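UDP-glucose:anthocyanidin 3-O-glucosyltransferase (Clitoria ternatea, PDB 4REL) is a plant enzyme of the GT-B glycosyltransferase clan, built from two Rossmann-like domains that face each other across a cleft. Local coordinates at residues S16-L21 and H43-F48; K27-H30 and S36-F39; Y145-L150 and V223-S228; D153-D158 and L173-V178; V331-S336 and V353-P358. All coordinates share one frame; numbering follows the deposited sequence.

Contact 1. Residues S16-L21 and H43-F48; sequences SHLPPL and HSSNAF. With KMP (3,5,7-trihydroxy-2-(4-hydroxyphenyl)-4H-chromen-4-one), chain B.
Ser45 and Leu18 start the contact, where the first turns of two neighbouring helices lean together. Ser45 meets Leu18 through carbon: its CB lies 3.7 Å from Leu18 CD1 and 3.9 Å from Leu18 CD2, so the methylene rests against both branches of the leucine fork. The hydroxyl has other work. Ser45 OG takes a hydrogen bond from the backbone N of Thr42, the residue just ahead of the helix. Next along, Asn46 ND2 bonds to Phe62 O. Phe48, one turn on from Ser45, closes the contact. Its CG stands opposite the backbone N (chi1 -177°), which carries the ring across to the other helix. There Phe48 CD2 comes to 3.7 Å from Leu18 CD1, an oblique approach, while Pro19 CD sits near the ring plane at its edge, 4.1 Å from Phe48 CE2. A glycerol, probably from the crystallisation liquor, also lies close to Phe48. Beside Leu18 in the chain, His17 points to the bound KMP: His17 NE2 and KMP O27 are modelled 2.5 Å apart, shorter than usual, so the exact length is doubtful; either could be the donor. Asp114 OD1 is hydrogen-bonded to the other ring nitrogen, His17 ND1. The contact packs the start of helix 18-31 against helix 43-50; Leu18 also packs on Pro11, and Pro20 and Leu21 lean on Phe134 of strand 131-135.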
# COMPACT_ATOMS: atom_id res chain seq x y z
N SER A 16 1.49 6.95 1.64
CA SER A 16 0.65 5.76 1.58
C SER A 16 0.73 4.88 2.83
O SER A 16 -0.13 4.03 3.05
CB SER A 16 1.01 4.92 0.35
OG SER A 16 2.34 4.45 0.44
N HIS A 17 1.76 5.08 3.64
CA HIS A 17 1.86 4.32 4.88
C HIS A 17 1.02 4.87 6.02
O HIS A 17 0.82 4.20 7.02
CB HIS A 17 3.32 4.23 5.33
CG HIS A 17 4.16 3.39 4.44
ND1 HIS A 17 4.67 2.17 4.83
CD2 HIS A 17 4.57 3.58 3.16
CE1 HIS A 17 5.37 1.65 3.84
NE2 HIS A 17 5.32 2.48 2.81
N LEU A 18 0.53 6.10 5.86
CA LEU A 18 -0.14 6.79 6.96
C LEU A 18 -1.61 6.40 7.19
O LEU A 18 -1.96 6.00 8.31
CB LEU A 18 0.05 8.31 6.83
CG LEU A 18 1.50 8.73 7.09
CD1 LEU A 18 1.82 10.10 6.47
CD2 LEU A 18 1.77 8.73 8.60
N PRO A 19 -2.46 6.49 6.16
CA PRO A 19 -3.84 6.08 6.45
C PRO A 19 -4.04 4.63 6.95
O PRO A 19 -4.84 4.44 7.87
CB PRO A 19 -4.57 6.32 5.12
CG PRO A 19 -3.76 7.38 4.43
CD PRO A 19 -2.33 7.07 4.80
N PRO A 20 -3.33 3.63 6.38
CA PRO A 20 -3.59 2.27 6.89
C PRO A 20 -3.26 2.09 8.37
O PRO A 20 -3.95 1.33 9.06
CB PRO A 20 -2.67 1.38 6.04
CG PRO A 20 -2.39 2.18 4.81
CD PRO A 20 -2.41 3.61 5.22
N LEU A 21 -2.23 2.77 8.86
CA LEU A 21 -1.88 2.60 10.27
C LEU A 21 -2.85 3.37 11.16
O LEU A 21 -3.23 2.88 12.23
CB LEU A 21 -0.43 3.00 10.54
CG LEU A 21 0.07 2.69 11.96
CD1 LEU A 21 -0.19 1.23 12.32
CD2 LEU A 21 1.55 3.02 12.04
N HIS A 43 6.05 16.54 11.72
CA HIS A 43 5.12 17.64 11.50
C HIS A 43 4.39 17.42 10.18
O HIS A 43 3.17 17.54 10.11
CB HIS A 43 5.83 19.00 11.53
CG HIS A 43 4.93 20.15 11.22
ND1 HIS A 43 4.24 20.85 12.19
CD2 HIS A 43 4.59 20.72 10.04
CE1 HIS A 43 3.52 21.80 11.62
NE2 HIS A 43 3.72 21.74 10.31
N SER A 44 5.12 17.05 9.14
CA SER A 44 4.49 16.84 7.84
C SER A 44 3.54 15.63 7.82
O SER A 44 2.49 15.69 7.18
CB SER A 44 5.53 16.75 6.72
OG SER A 44 6.39 15.67 6.92
N SER A 45 3.87 14.55 8.52
CA SER A 45 2.99 13.38 8.50
C SER A 45 1.75 13.63 9.35
O SER A 45 0.66 13.15 9.03
CB SER A 45 3.71 12.09 8.90
OG SER A 45 3.87 11.96 10.30
N ASN A 46 1.92 14.38 10.43
CA ASN A 46 0.78 14.72 11.28
C ASN A 46 -0.16 15.68 10.56
O ASN A 46 -1.37 15.55 10.64
CB ASN A 46 1.23 15.27 12.64
CG ASN A 46 1.84 14.21 13.54
OD1 ASN A 46 1.67 13.01 13.31
ND2 ASN A 46 2.54 14.64 14.58
N ALA A 47 0.41 16.62 9.81
CA ALA A 47 -0.42 17.53 9.02
C ALA A 47 -1.25 16.74 8.00
O ALA A 47 -2.44 16.99 7.82
CB ALA A 47 0.44 18.56 8.31
N PHE A 48 -0.59 15.78 7.36
CA PHE A 48 -1.22 14.94 6.35
C PHE A 48 -2.43 14.17 6.89
O PHE A 48 -3.47 14.13 6.24
CB PHE A 48 -0.20 13.97 5.76
CG PHE A 48 -0.74 13.12 4.65
CD1 PHE A 48 -0.86 13.63 3.36
CD2 PHE A 48 -1.09 11.81 4.88
CE1 PHE A 48 -1.34 12.84 2.33
CE2 PHE A 48 -1.58 11.01 3.86
CZ PHE A 48 -1.70 11.53 2.58
C1 KMP B . 9.99 -2.23 -1.57
C2 KMP B . 8.76 -1.89 -1.01
C3 KMP B . 8.44 -0.46 -0.83
C4 KMP B . 9.42 0.56 -1.24
C5 KMP B . 10.62 0.12 -1.78
C6 KMP B . 10.89 -1.24 -1.94
C9 KMP B . 7.15 -0.04 -0.24
C10 KMP B . 6.91 1.42 -0.09
C11 KMP B . 7.97 2.37 -0.53
C14 KMP B . 7.81 3.86 -0.41
C15 KMP B . 6.80 4.44 0.35
C16 KMP B . 6.68 5.82 0.43
C17 KMP B . 7.57 6.63 -0.26
C18 KMP B . 8.59 6.06 -1.02
C19 KMP B . 8.71 4.68 -1.09
O12 KMP B . 9.15 1.90 -1.08
O13 KMP B . 6.30 -0.89 0.11
O24 KMP B . 7.45 7.98 -0.18
O27 KMP B . 5.72 1.82 0.44
O29 KMP B . 12.09 -1.61 -2.48
O30 KMP B . 7.86 -2.84 -0.64

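Contact 2. Residues K27-H30 and S36-F39; sequences KLAH and SFSF. With ACT (acetate ion), chain G.
Phe37 reaches from its strand to Leu28 and Ala29, tying together the last two elements of a beta-alpha-beta unit: strand 6-10, helix 18-31 and strand 36-42, as expected of a Rossmann-like domain. Apolar packing carries the whole junction between the two segments, and no hydrogen bond crosses it. The ring touches Leu28 with its outer corner, Phe37 CE1 lying 3.6 Å from Leu28 CB, an oblique approach. Leu28 offers its CB here; its side chain also packs on Phe436, Val440 and Ile443 of helix 431-445, so this one residue bridges strand and C-terminal helix. Ala29 meets the other rim of the ring: its CB is 3.9 Å from Phe37 CD2. With CG of Phe37 opposite the carbonyl carbon (chi1 -66°), the ring is laid against the helix backbone, close enough for main-chain atoms to count as much as side chains. On the sheet side Phe37 packs on Val7 and Ile9 of strand 6-10 and on Ile59 of strand 59-64, which buries it between helix and sheet.

Polar contacts sit at the margins. Ser36 points the opposite way from Phe37, and its OG is 2.7 Å from O of an acetate, probably from the crystallisation liquor; Gln106 OE1 also lies within reach of that hydroxyl, and Arg60 NH1 grips the acetate too. At the middle of the junction, Ala29 CA approaches Phe37 CE2 to 3.6 Å, and Ala29 N stands 3.9 Å above the plane of the Phe37 ring, displaced toward its rim.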
# COMPACT_ATOMS: atom_id res chain seq x y z
N LYS A 27 -9.37 1.51 14.97
CA LYS A 27 -10.13 0.30 15.32
C LYS A 27 -9.77 -0.17 16.72
O LYS A 27 -10.64 -0.54 17.50
CB LYS A 27 -9.85 -0.83 14.32
CG LYS A 27 -10.41 -0.59 12.91
CD LYS A 27 -9.89 -1.65 11.93
CE LYS A 27 -10.21 -1.25 10.49
NZ LYS A 27 -9.70 -2.28 9.54
N LEU A 28 -8.47 -0.17 17.02
CA LEU A 28 -8.00 -0.60 18.34
C LEU A 28 -8.47 0.36 19.43
O LEU A 28 -8.84 -0.07 20.52
CB LEU A 28 -6.47 -0.68 18.36
CG LEU A 28 -5.87 -1.77 17.45
CD1 LEU A 28 -4.34 -1.62 17.39
CD2 LEU A 28 -6.26 -3.16 17.94
N ALA A 29 -8.43 1.66 19.14
CA ALA A 29 -8.85 2.66 20.13
C ALA A 29 -10.34 2.57 20.42
O ALA A 29 -10.79 2.82 21.54
CB ALA A 29 -8.47 4.05 19.66
N HIS A 30 -11.13 2.23 19.40
CA HIS A 30 -12.58 2.14 19.58
C HIS A 30 -12.97 0.95 20.46
O HIS A 30 -13.89 1.04 21.29
CB HIS A 30 -13.27 2.04 18.22
CG HIS A 30 -14.76 2.18 18.28
ND1 HIS A 30 -15.61 1.10 18.21
CD2 HIS A 30 -15.55 3.27 18.42
CE1 HIS A 30 -16.86 1.52 18.29
NE2 HIS A 30 -16.85 2.83 18.42
N SER A 36 -4.62 3.98 26.25
CA SER A 36 -4.06 5.16 25.60
C SER A 36 -3.32 4.75 24.35
O SER A 36 -2.55 3.79 24.37
CB SER A 36 -3.06 5.85 26.53
OG SER A 36 -3.71 6.28 27.72
N PHE A 37 -3.54 5.50 23.27
CA PHE A 37 -2.83 5.30 22.01
C PHE A 37 -2.12 6.59 21.64
O PHE A 37 -2.74 7.63 21.46
CB PHE A 37 -3.80 4.85 20.91
CG PHE A 37 -4.41 3.49 21.15
CD1 PHE A 37 -3.87 2.36 20.56
CD2 PHE A 37 -5.49 3.34 22.02
CE1 PHE A 37 -4.41 1.10 20.79
CE2 PHE A 37 -6.03 2.08 22.26
CZ PHE A 37 -5.49 0.96 21.65
N SER A 38 -0.80 6.51 21.52
CA SER A 38 0.01 7.69 21.28
C SER A 38 0.65 7.57 19.90
O SER A 38 1.54 6.75 19.69
CB SER A 38 1.08 7.84 22.37
OG SER A 38 0.49 8.14 23.64
N PHE A 39 0.17 8.39 18.97
CA PHE A 39 0.56 8.32 17.57
C PHE A 39 1.68 9.33 17.33
O PHE A 39 1.49 10.54 17.48
CB PHE A 39 -0.66 8.65 16.70
CG PHE A 39 -0.56 8.17 15.28
CD1 PHE A 39 -1.09 6.95 14.90
CD2 PHE A 39 0.05 8.96 14.31
CE1 PHE A 39 -1.01 6.50 13.59
CE2 PHE A 39 0.14 8.52 12.99
CZ PHE A 39 -0.39 7.30 12.63
C ACT G . -7.23 7.58 27.45
O ACT G . -5.99 7.59 27.26
OXT ACT G . -7.90 8.64 27.42
CH3 ACT G . -7.89 6.30 27.88

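Contact 3. Residues Y145-L150 and V223-S228; sequences YFNIDL and VKYMRS
Phe146, Tyr225 and Met226 make up most of this contact between the turn leading into helix 148-157 and one side of helix 220-229, in the N-terminal Rossmann-like domain beside strand 233-235 at the margin of its sheet. The two backbones stay well apart, with Phe146 CA 9.3 Å from Met226 CA, and long side chains span the gap. Phe146 receives the methyl end of Met226: Met226 CE is 3.7 Å from Phe146 CE2, coming in obliquely. The bend at chi2 (-55°) places SD, and that at chi3 turns CE toward the ring. Met226 SD lies 5.2 Å from the Phe146 ring centroid, 44° off the normal, a Met-aromatic contact. Met226 also touches Leu233 of strand 233-235, and Tyr145, next to Phe146, touches KMP.

Tyr225 stretches out from the helix and meets Asn147 coming the other way. Asn147 ND2 gives a hydrogen bond to Tyr225 OH at 3.0 Å, with an N-H...O angle of 150° and the oxygen somewhat out of the amide plane. The same hydroxyl oxygen passes 3.7 Å from Phe146 CB, while Tyr225 also touches Ser143 and Pro168.

Asn147 occupies the N-cap position of helix 148-157 without capping it; its ND2 is shared between Ser143 O and the tyrosine, which settles the amide's orientation. One directed bond thus holds the hydroxyl end of Tyr225 beside a sulfur-and-ring contact that has no such strict direction.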
# COMPACT_ATOMS: atom_id res chain seq x y z
N TYR A 145 12.34 -10.86 1.95
CA TYR A 145 13.32 -10.40 2.92
C TYR A 145 13.97 -11.53 3.72
O TYR A 145 14.98 -11.32 4.40
CB TYR A 145 12.70 -9.31 3.80
CG TYR A 145 12.29 -8.15 2.92
CD1 TYR A 145 13.24 -7.31 2.38
CD2 TYR A 145 10.96 -7.97 2.55
CE1 TYR A 145 12.90 -6.28 1.52
CE2 TYR A 145 10.60 -6.94 1.69
CZ TYR A 145 11.57 -6.10 1.19
OH TYR A 145 11.24 -5.07 0.34
N PHE A 146 13.42 -12.73 3.60
CA PHE A 146 14.02 -13.92 4.20
C PHE A 146 14.86 -14.72 3.22
O PHE A 146 15.37 -15.79 3.57
CB PHE A 146 12.93 -14.79 4.81
CG PHE A 146 12.26 -14.15 5.99
CD1 PHE A 146 12.69 -14.43 7.27
CD2 PHE A 146 11.22 -13.26 5.81
CE1 PHE A 146 12.08 -13.84 8.37
CE2 PHE A 146 10.61 -12.65 6.90
CZ PHE A 146 11.04 -12.95 8.18
N ASN A 147 15.03 -14.19 2.02
CA ASN A 147 15.70 -14.93 0.95
C ASN A 147 16.56 -14.02 0.07
O ASN A 147 16.70 -14.26 -1.12
CB ASN A 147 14.68 -15.67 0.08
CG ASN A 147 13.94 -16.75 0.85
OD1 ASN A 147 14.42 -17.88 0.99
ND2 ASN A 147 12.76 -16.41 1.35
N ILE A 148 17.15 -12.99 0.68
CA ILE A 148 17.89 -11.99 -0.09
C ILE A 148 19.07 -12.60 -0.87
O ILE A 148 19.26 -12.30 -2.05
CB ILE A 148 18.38 -10.83 0.80
CG1 ILE A 148 17.18 -10.13 1.44
CG2 ILE A 148 19.24 -9.84 -0.00
CD1 ILE A 148 17.54 -9.24 2.60
N ASP A 149 19.85 -13.47 -0.22
CA ASP A 149 21.01 -14.05 -0.89
C ASP A 149 20.61 -14.92 -2.09
O ASP A 149 21.23 -14.84 -3.15
CB ASP A 149 21.88 -14.83 0.09
CG ASP A 149 22.50 -13.93 1.15
OD1 ASP A 149 22.50 -12.70 0.96
OD2 ASP A 149 23.00 -14.46 2.17
N LEU A 150 19.56 -15.72 -1.94
CA LEU A 150 19.08 -16.55 -3.05
C LEU A 150 18.57 -15.67 -4.18
O LEU A 150 18.82 -15.93 -5.36
CB LEU A 150 17.96 -17.49 -2.61
CG LEU A 150 18.33 -18.64 -1.69
CD1 LEU A 150 17.10 -19.51 -1.41
CD2 LEU A 150 19.46 -19.47 -2.30
N VAL A 223 1.48 -18.27 3.32
CA VAL A 223 1.03 -17.94 4.67
C VAL A 223 1.71 -18.88 5.65
O VAL A 223 2.23 -18.43 6.68
CB VAL A 223 -0.50 -18.01 4.80
CG1 VAL A 223 -0.92 -17.79 6.25
CG2 VAL A 223 -1.16 -16.98 3.88
N LYS A 224 1.73 -20.18 5.33
CA LYS A 224 2.40 -21.16 6.19
C LYS A 224 3.88 -20.86 6.32
O LYS A 224 4.44 -20.93 7.41
CB LYS A 224 2.20 -22.59 5.68
CG LYS A 224 0.82 -23.13 5.94
CD LYS A 224 0.76 -24.62 5.61
CE LYS A 224 -0.58 -25.21 6.01
NZ LYS A 224 -0.62 -26.68 5.81
N TYR A 225 4.52 -20.52 5.20
CA TYR A 225 5.94 -20.15 5.24
C TYR A 225 6.19 -18.97 6.20
O TYR A 225 7.11 -19.02 7.01
CB TYR A 225 6.45 -19.83 3.83
CG TYR A 225 7.90 -19.39 3.79
CD1 TYR A 225 8.93 -20.31 3.87
CD2 TYR A 225 8.22 -18.04 3.64
CE1 TYR A 225 10.26 -19.90 3.82
CE2 TYR A 225 9.55 -17.63 3.58
CZ TYR A 225 10.55 -18.56 3.68
OH TYR A 225 11.86 -18.17 3.62
N MET A 226 5.37 -17.93 6.11
CA MET A 226 5.59 -16.78 6.97
C MET A 226 5.33 -17.12 8.43
O MET A 226 6.00 -16.60 9.31
CB MET A 226 4.78 -15.57 6.53
CG MET A 226 5.22 -15.00 5.19
SD MET A 226 6.99 -14.57 5.15
CE MET A 226 7.09 -13.66 6.68
N ARG A 227 4.35 -17.98 8.69
CA ARG A 227 4.08 -18.39 10.07
C ARG A 227 5.29 -19.09 10.67
O ARG A 227 5.56 -18.99 11.86
CB ARG A 227 2.85 -19.29 10.16
CG ARG A 227 1.56 -18.59 9.82
CD ARG A 227 0.33 -19.39 10.23
NE ARG A 227 -0.88 -18.84 9.63
CZ ARG A 227 -1.49 -17.74 10.05
NH1 ARG A 227 -1.02 -17.06 11.09
NH2 ARG A 227 -2.58 -17.32 9.43
N SER A 228 6.03 -19.80 9.82
CA SER A 228 7.21 -20.54 10.28
C SER A 228 8.38 -19.61 10.59
O SER A 228 9.35 -20.01 11.24
CB SER A 228 7.63 -21.58 9.25
OG SER A 228 8.37 -20.99 8.21

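Contact 4. Residues D153-D158 and L173-V178; sequences DKCSKD and LRVEDV
Cys155 and Val175 bring the two backbones close, their CA atoms 5.4 Å apart, where the last turns of helix 148-157 meet a short 3-10 turn, 175-177, and so close the loop that follows the helix. Asp158 leaves helical geometry; on the other side Asp177 N and Val178 N bond back to Arg174 O and Val175 O. The side chains that meet are Cys155, Val175, Val178 and the aliphatic part of Lys154.

Val175 straddles the helix surface with its two methyls. Val175 CG2 touches Lys154 CG at 3.6 Å, and Val175 CG1 lies 3.8 Å from Cys155 SG. The sulfur has a second neighbour, Val178 CG2, also 3.8 Å from Cys155 SG, and so sits between methyls of both valines. Lys154 then bends at chi3 (-94°) and chi4, turning its ammonium back to Asp158 of its own segment: Lys154 NZ is 2.9 Å from Asp158 OD2, meeting that oxygen from above the carboxylate plane.

Arg174 and Glu176 start out away from the helix. Arg174 N is held by Asp177 OD2 at 2.8 Å; Arg373 of helix 368-378, against which the turn also lies, pairs with Asp177, and Lys388 with Glu176. Between the segments a sulfur, three methyls and a lysine methylene meet; no directional bond there sets their fit, and bonds to neighbouring residues hold the turn.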
# COMPACT_ATOMS: atom_id res chain seq x y z
N ASP A 153 21.45 -13.89 -5.98
CA ASP A 153 22.19 -14.85 -6.79
C ASP A 153 21.41 -15.18 -8.07
O ASP A 153 21.98 -15.18 -9.17
CB ASP A 153 22.50 -16.12 -6.00
CG ASP A 153 23.62 -16.93 -6.63
OD1 ASP A 153 24.56 -16.31 -7.18
OD2 ASP A 153 23.55 -18.18 -6.60
N LYS A 154 20.12 -15.46 -7.93
CA LYS A 154 19.29 -15.78 -9.08
C LYS A 154 19.16 -14.58 -10.04
O LYS A 154 19.25 -14.74 -11.25
CB LYS A 154 17.91 -16.29 -8.65
CG LYS A 154 17.03 -16.76 -9.81
CD LYS A 154 15.90 -17.66 -9.33
CE LYS A 154 16.27 -19.13 -9.41
NZ LYS A 154 15.94 -19.75 -10.73
N CYS A 155 18.95 -13.39 -9.49
CA CYS A 155 18.81 -12.21 -10.35
C CYS A 155 20.09 -11.90 -11.11
O CYS A 155 20.04 -11.33 -12.20
CB CYS A 155 18.35 -10.99 -9.54
SG CYS A 155 16.66 -11.14 -8.93
N SER A 156 21.22 -12.28 -10.53
CA SER A 156 22.51 -12.02 -11.16
C SER A 156 22.88 -13.06 -12.22
O SER A 156 23.51 -12.72 -13.23
CB SER A 156 23.61 -11.97 -10.10
OG SER A 156 24.88 -11.85 -10.70
N LYS A 157 22.49 -14.31 -12.00
CA LYS A 157 22.95 -15.41 -12.85
C LYS A 157 21.93 -15.91 -13.86
O LYS A 157 22.28 -16.31 -14.97
CB LYS A 157 23.37 -16.60 -11.97
CG LYS A 157 24.61 -16.38 -11.13
CD LYS A 157 24.82 -17.58 -10.24
CE LYS A 157 26.19 -17.60 -9.59
NZ LYS A 157 26.39 -18.88 -8.85
N ASP A 158 20.66 -15.92 -13.45
CA ASP A 158 19.60 -16.55 -14.24
C ASP A 158 18.91 -15.57 -15.20
O ASP A 158 19.24 -14.39 -15.24
CB ASP A 158 18.57 -17.17 -13.28
CG ASP A 158 18.22 -18.60 -13.65
OD1 ASP A 158 18.14 -18.92 -14.86
OD2 ASP A 158 18.05 -19.41 -12.71
N LEU A 173 6.41 -15.83 -9.04
CA LEU A 173 7.24 -14.62 -9.03
C LEU A 173 8.50 -14.87 -9.87
O LEU A 173 9.04 -15.98 -9.88
CB LEU A 173 7.65 -14.22 -7.60
CG LEU A 173 6.54 -13.82 -6.63
CD1 LEU A 173 7.13 -13.31 -5.35
CD2 LEU A 173 5.69 -12.73 -7.27
N ARG A 174 8.93 -13.83 -10.58
CA ARG A 174 10.10 -13.94 -11.45
C ARG A 174 11.19 -12.96 -11.05
O ARG A 174 10.94 -11.96 -10.37
CB ARG A 174 9.72 -13.64 -12.89
CG ARG A 174 8.64 -14.50 -13.48
CD ARG A 174 8.33 -13.93 -14.83
NE ARG A 174 7.30 -14.65 -15.55
CZ ARG A 174 6.94 -14.35 -16.80
NH1 ARG A 174 7.52 -13.33 -17.43
NH2 ARG A 174 5.99 -15.05 -17.41
N VAL A 175 12.40 -13.26 -11.50
CA VAL A 175 13.54 -12.37 -11.36
C VAL A 175 13.19 -10.92 -11.70
O VAL A 175 13.52 -9.99 -10.96
CB VAL A 175 14.69 -12.88 -12.25
CG1 VAL A 175 15.67 -11.76 -12.58
CG2 VAL A 175 15.39 -14.03 -11.57
N GLU A 176 12.47 -10.71 -12.81
CA GLU A 176 12.16 -9.36 -13.27
C GLU A 176 11.18 -8.60 -12.36
O GLU A 176 11.03 -7.38 -12.47
CB GLU A 176 11.63 -9.39 -14.70
CG GLU A 176 10.27 -10.05 -14.83
CD GLU A 176 9.83 -10.18 -16.28
OE1 GLU A 176 9.66 -9.14 -16.94
OE2 GLU A 176 9.65 -11.32 -16.74
N ASP A 177 10.54 -9.32 -11.44
CA ASP A 177 9.58 -8.69 -10.53
C ASP A 177 10.23 -8.14 -9.26
O ASP A 177 9.61 -7.35 -8.55
CB ASP A 177 8.50 -9.70 -10.13
CG ASP A 177 7.80 -10.33 -11.32
OD1 ASP A 177 7.60 -9.62 -12.34
OD2 ASP A 177 7.44 -11.52 -11.23
N VAL A 178 11.45 -8.58 -8.97
CA VAL A 178 12.12 -8.27 -7.70
C VAL A 178 12.38 -6.76 -7.54
O VAL A 178 12.83 -6.11 -8.49
CB VAL A 178 13.44 -9.05 -7.60
CG1 VAL A 178 14.22 -8.65 -6.36
CG2 VAL A 178 13.16 -10.55 -7.61

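Contact 5. Residues V331-S336 and V353-P358; sequences VLSHGS and VSNGVP
Leu332 and Asn355 meet where two helix ends face each other in the C-terminal Rossmann-like domain, inside the PSPG box, the signature sequence of plant UDP-dependent glycosyltransferases. The second helix ends in a Schellman motif, with Gly356 at positive phi (71°) turning the chain toward strand 359-361. Leu332 uses its carbonyl as much as its side chain. Asn355 CB approaches Leu332 O to 3.1 Å, a close fit, and Val357 CG2 comes to 3.5 Å from the same oxygen, so Asn355 and Val357 both press on the last carbonyl of helix 328-332. The leucine branch reaches farther along, its CD2 4.3 Å from Val357 CG1, and both residues then share Phe340 of strand 337-342 as a neighbour.

At Ser333 the contact moves to the amide. Asn355 OD1 stands 3.1 Å from Ser333 CB, again a touch to carbon. Asn355 CG lies opposite its carbonyl carbon (chi1 -75°), which sets the amide alongside the serine backbone. The polar ends have partners in their own helices: Asn355 ND2 bonds Glu351 O, and Ser333 OG bonds Ser329 O and His330 O. The two segments therefore fit by tight packing with no hydrogen bond between them.

From His334 the chain swings away toward strand 337-342. The His334 ring is fixed at both nitrogens: NE2 by Asp259 OD1, and ND1 by the backbone of Ser336, with Ser336 N lying near the ring plane, 2.9 Å from His334 ND1 at an N-H...N angle of 162°.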
# COMPACT_ATOMS: atom_id res chain seq x y z
N VAL A 331 -15.10 5.59 -6.74
CA VAL A 331 -14.94 5.30 -8.17
C VAL A 331 -14.76 3.81 -8.40
O VAL A 331 -15.42 3.22 -9.25
CB VAL A 331 -13.79 6.10 -8.81
CG1 VAL A 331 -13.50 5.58 -10.23
CG2 VAL A 331 -14.14 7.59 -8.84
N LEU A 332 -13.88 3.19 -7.61
CA LEU A 332 -13.63 1.76 -7.77
C LEU A 332 -14.84 0.90 -7.37
O LEU A 332 -14.99 -0.23 -7.83
CB LEU A 332 -12.35 1.33 -7.04
CG LEU A 332 -11.04 1.69 -7.77
CD1 LEU A 332 -9.83 1.40 -6.90
CD2 LEU A 332 -10.95 0.92 -9.10
N SER A 333 -15.72 1.45 -6.55
CA SER A 333 -16.93 0.73 -6.18
C SER A 333 -18.10 1.01 -7.11
O SER A 333 -19.20 0.49 -6.91
CB SER A 333 -17.33 1.01 -4.73
OG SER A 333 -17.60 2.38 -4.53
N HIS A 334 -17.88 1.82 -8.15
CA HIS A 334 -18.95 2.12 -9.10
C HIS A 334 -19.05 1.06 -10.18
O HIS A 334 -18.04 0.69 -10.80
CB HIS A 334 -18.77 3.51 -9.75
CG HIS A 334 -20.01 4.01 -10.42
ND1 HIS A 334 -20.53 3.45 -11.57
CD2 HIS A 334 -20.86 5.02 -10.09
CE1 HIS A 334 -21.63 4.09 -11.92
NE2 HIS A 334 -21.85 5.05 -11.04
N GLY A 335 -20.26 0.57 -10.40
CA GLY A 335 -20.49 -0.54 -11.31
C GLY A 335 -20.10 -0.24 -12.75
O GLY A 335 -19.88 -1.17 -13.53
N SER A 336 -20.00 1.04 -13.09
CA SER A 336 -19.64 1.44 -14.45
C SER A 336 -18.17 1.21 -14.78
O SER A 336 -17.79 1.15 -15.96
CB SER A 336 -20.00 2.90 -14.72
OG SER A 336 -21.41 3.06 -14.81
N VAL A 353 -9.44 -5.07 -5.85
CA VAL A 353 -9.88 -6.45 -5.71
C VAL A 353 -11.11 -6.56 -4.82
O VAL A 353 -11.95 -7.45 -5.02
CB VAL A 353 -8.76 -7.41 -5.21
CG1 VAL A 353 -7.59 -7.43 -6.21
CG2 VAL A 353 -8.29 -7.03 -3.82
N SER A 354 -11.25 -5.67 -3.85
CA SER A 354 -12.41 -5.74 -2.97
C SER A 354 -13.68 -5.30 -3.70
O SER A 354 -14.79 -5.59 -3.25
CB SER A 354 -12.19 -4.93 -1.68
OG SER A 354 -11.99 -3.56 -1.97
N ASN A 355 -13.52 -4.63 -4.84
CA ASN A 355 -14.66 -4.18 -5.62
C ASN A 355 -14.90 -4.95 -6.92
O ASN A 355 -15.80 -4.61 -7.69
CB ASN A 355 -14.53 -2.68 -5.92
CG ASN A 355 -14.82 -1.83 -4.71
OD1 ASN A 355 -15.96 -1.78 -4.25
ND2 ASN A 355 -13.81 -1.14 -4.20
N GLY A 356 -14.10 -5.99 -7.16
CA GLY A 356 -14.25 -6.81 -8.35
C GLY A 356 -13.82 -6.13 -9.64
O GLY A 356 -14.32 -6.45 -10.72
N VAL A 357 -12.89 -5.19 -9.56
CA VAL A 357 -12.44 -4.51 -10.77
C VAL A 357 -11.12 -5.10 -11.24
O VAL A 357 -10.13 -5.08 -10.51
CB VAL A 357 -12.28 -3.00 -10.54
CG1 VAL A 357 -11.76 -2.33 -11.82
CG2 VAL A 357 -13.61 -2.40 -10.14
N PRO A 358 -11.11 -5.63 -12.48
CA PRO A 358 -9.89 -6.22 -13.03
C PRO A 358 -8.87 -5.14 -13.37
O PRO A 358 -9.25 -3.97 -13.51
CB PRO A 358 -10.38 -6.94 -14.29
CG PRO A 358 -11.60 -6.18 -14.69
CD PRO A 358 -12.25 -5.76 -13.40

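Overall arrangement
Contacts 1 to 4 come before contact 5 along the chain, and the first two form one neighbourhood: both use helix 18-31, their centres are 15 Å apart, and Leu21 CG touches Phe39 CE1 at 4.3 Å. Contact 2 falls within the chain span that contact 1 brackets. Contacts 3 and 4, 16 Å apart by centre, both use helix 148-157, contact 4 falling within the span of contact 3. Contact 5 joins helix ends beside the second, six-stranded sheet, in the C-terminal domain, its centre 25 Å or more from the others. Contacts 1 and 3, both in the domain of the seven-stranded sheet and 29 Å apart by centre, each hold a pocket residue, His17 and Tyr145.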